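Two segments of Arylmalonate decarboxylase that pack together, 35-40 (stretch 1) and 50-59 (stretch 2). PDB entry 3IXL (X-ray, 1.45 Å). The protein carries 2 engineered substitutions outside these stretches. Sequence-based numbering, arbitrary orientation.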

# COMPACT_ATOMS: atom_id res chain seq x y z
N ALA A 35 9.77 7.56 -9.91
CA ALA A 35 8.42 7.10 -10.15
C ALA A 35 8.00 7.27 -11.58
O ALA A 35 8.59 8.06 -12.32
CB ALA A 35 7.42 7.78 -9.21
N SER A 36 7.00 6.50 -11.96
CA SER A 36 6.45 6.53 -13.30
C SER A 36 4.94 6.35 -13.15
O SER A 36 4.48 5.46 -12.42
CB SER A 36 7.08 5.42 -14.14
OG SER A 36 6.74 5.57 -15.51
N GLY A 37 4.17 7.21 -13.82
CA GLY A 37 2.73 7.30 -13.61
C GLY A 37 1.84 6.61 -14.62
O GLY A 37 2.05 6.73 -15.83
N LEU A 38 0.82 5.91 -14.12
CA LEU A 38 -0.09 5.14 -14.96
C LEU A 38 -1.17 5.96 -15.63
O LEU A 38 -1.61 5.61 -16.72
CB LEU A 38 -0.77 4.05 -14.13
CG LEU A 38 0.15 2.97 -13.60
CD1 LEU A 38 -0.53 2.17 -12.51
CD2 LEU A 38 0.55 2.04 -14.73
N GLY A 39 -1.62 7.03 -14.97
CA GLY A 39 -2.78 7.78 -15.44
C GLY A 39 -4.11 7.12 -15.11
O GLY A 39 -5.05 7.19 -15.91
N LEU A 40 -4.20 6.49 -13.94
CA LEU A 40 -5.46 5.87 -13.50
C LEU A 40 -6.57 6.91 -13.42
O LEU A 40 -6.37 7.99 -12.86
CB LEU A 40 -5.26 5.20 -12.13
CG LEU A 40 -6.47 4.52 -11.48
CD1 LEU A 40 -6.89 3.30 -12.29
CD2 LEU A 40 -6.14 4.12 -10.05
N ALA A 50 -8.28 -0.16 -17.47
CA ALA A 50 -7.76 0.77 -18.48
C ALA A 50 -6.25 1.02 -18.40
O ALA A 50 -5.66 1.53 -19.36
CB ALA A 50 -8.52 2.08 -18.45
N VAL A 51 -5.63 0.69 -17.27
CA VAL A 51 -4.18 0.93 -17.10
C VAL A 51 -3.36 -0.30 -16.73
O VAL A 51 -2.13 -0.27 -16.83
CB VAL A 51 -3.88 2.06 -16.07
CG1 VAL A 51 -4.45 3.38 -16.54
CG2 VAL A 51 -4.37 1.68 -14.67
N ILE A 52 -4.03 -1.37 -16.30
CA ILE A 52 -3.31 -2.53 -15.74
C ILE A 52 -2.30 -3.12 -16.73
O ILE A 52 -1.25 -3.61 -16.34
CB ILE A 52 -4.28 -3.61 -15.20
CG1 ILE A 52 -3.54 -4.73 -14.46
CG2 ILE A 52 -5.11 -4.22 -16.33
CD1 ILE A 52 -2.88 -4.31 -13.16
N GLU A 53 -2.63 -3.06 -18.02
CA GLU A 53 -1.78 -3.66 -19.04
C GLU A 53 -0.47 -2.91 -19.25
O GLU A 53 0.46 -3.47 -19.84
CB GLU A 53 -2.54 -3.74 -20.37
CG GLU A 53 -3.76 -4.64 -20.28
CD GLU A 53 -4.70 -4.48 -21.46
OE1 GLU A 53 -5.08 -5.52 -22.03
OE2 GLU A 53 -5.06 -3.34 -21.80
N SER A 54 -0.41 -1.67 -18.78
CA SER A 54 0.79 -0.85 -18.94
C SER A 54 1.81 -1.01 -17.83
O SER A 54 2.91 -0.48 -17.92
CB SER A 54 0.41 0.63 -19.08
OG SER A 54 -0.10 1.15 -17.85
N VAL A 55 1.44 -1.73 -16.77
CA VAL A 55 2.33 -1.88 -15.62
C VAL A 55 3.71 -2.41 -16.02
O VAL A 55 4.73 -1.86 -15.61
CB VAL A 55 1.67 -2.74 -14.52
CG1 VAL A 55 2.71 -3.15 -13.46
CG2 VAL A 55 0.52 -1.96 -13.88
N VAL A 56 3.74 -3.46 -16.84
CA VAL A 56 5.02 -4.05 -17.24
C VAL A 56 5.92 -3.04 -17.98
O VAL A 56 7.13 -2.99 -17.74
CB VAL A 56 4.78 -5.33 -18.09
CG1 VAL A 56 6.05 -5.76 -18.81
CG2 VAL A 56 4.29 -6.44 -17.19
N ASP A 57 5.32 -2.21 -18.84
CA ASP A 57 6.09 -1.21 -19.57
C ASP A 57 6.66 -0.15 -18.63
O ASP A 57 7.79 0.31 -18.83
CB ASP A 57 5.24 -0.56 -20.66
CG ASP A 57 4.86 -1.54 -21.76
OD1 ASP A 57 5.70 -2.39 -22.15
OD2 ASP A 57 3.71 -1.48 -22.22
N HIS A 58 5.90 0.22 -17.60
CA HIS A 58 6.40 1.17 -16.61
C HIS A 58 7.54 0.56 -15.79
O HIS A 58 8.51 1.24 -15.47
CB HIS A 58 5.27 1.67 -15.71
CG HIS A 58 4.40 2.69 -16.36
ND1 HIS A 58 4.71 4.04 -16.37
CD2 HIS A 58 3.24 2.57 -17.05
CE1 HIS A 58 3.77 4.70 -17.03
NE2 HIS A 58 2.87 3.83 -17.46
N ALA A 59 7.41 -0.73 -15.47
CA ALA A 59 8.50 -1.45 -14.79
C ALA A 59 9.81 -1.39 -15.62
O ALA A 59 10.88 -1.13 -15.07
CB ALA A 59 8.10 -2.89 -14.49
O HOH W 1 -0.03 3.91 -18.27

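A single histidine ring ties the two stretches together through both of its nitrogens, one bonded directly to a side chain and the other through a water. His58 ND1 lies 2.7 Å from Ser36 OG in a short hydrogen bond, with the hydroxyl at the ring edge, near its plane. Both CA-to-CB bonds point toward the opposing stretch, so the small serine side chain (chi1 t) meets the imidazole at a place where the backbones run close, with Ser36 CA and His58 CA 6.3 Å apart. At the other nitrogen, His58 NE2 is 3.0 Å from water 1, which donates to Leu38 O and Ser54 OG, each at 2.8 Å. The water thereby joins the carbonyl of one stretch to two side chains of the other. Ser54 OG (chi1 p) in turn donates to Val51 O at 2.7 Å within its own stretch, leaving its oxygen available to accept from the water. Gly37 O also approaches the ring, 2.9 Å from His58 CE1.

Beside this polar network lies an apolar contact centred on Leu38, which has the largest area covered by the other stretch. Its CA-to-CB bond points sideways, but the side chain (chi1 m, chi2 t) brings Leu38 CD2 to 4.1 Å from Val55 CG2 and 3.6 Å from His58 CD2. Nearer its base, Leu38 CB is 4.2 Å from Val51 CB. The CA-to-CB bond of Val51 points toward stretch 1, and its side chain offers a branched, compact surface: its CG2 packs 3.8 Å from Leu40 CD1, and its CG1 lies 3.6 Å from Leu38 O. Between the two leucines, Gly39 adopts a positive phi of 79°, a conformation that favours glycine. The contact buries 382 Å² in total, combining these aliphatic contacts with the polar links made by His58.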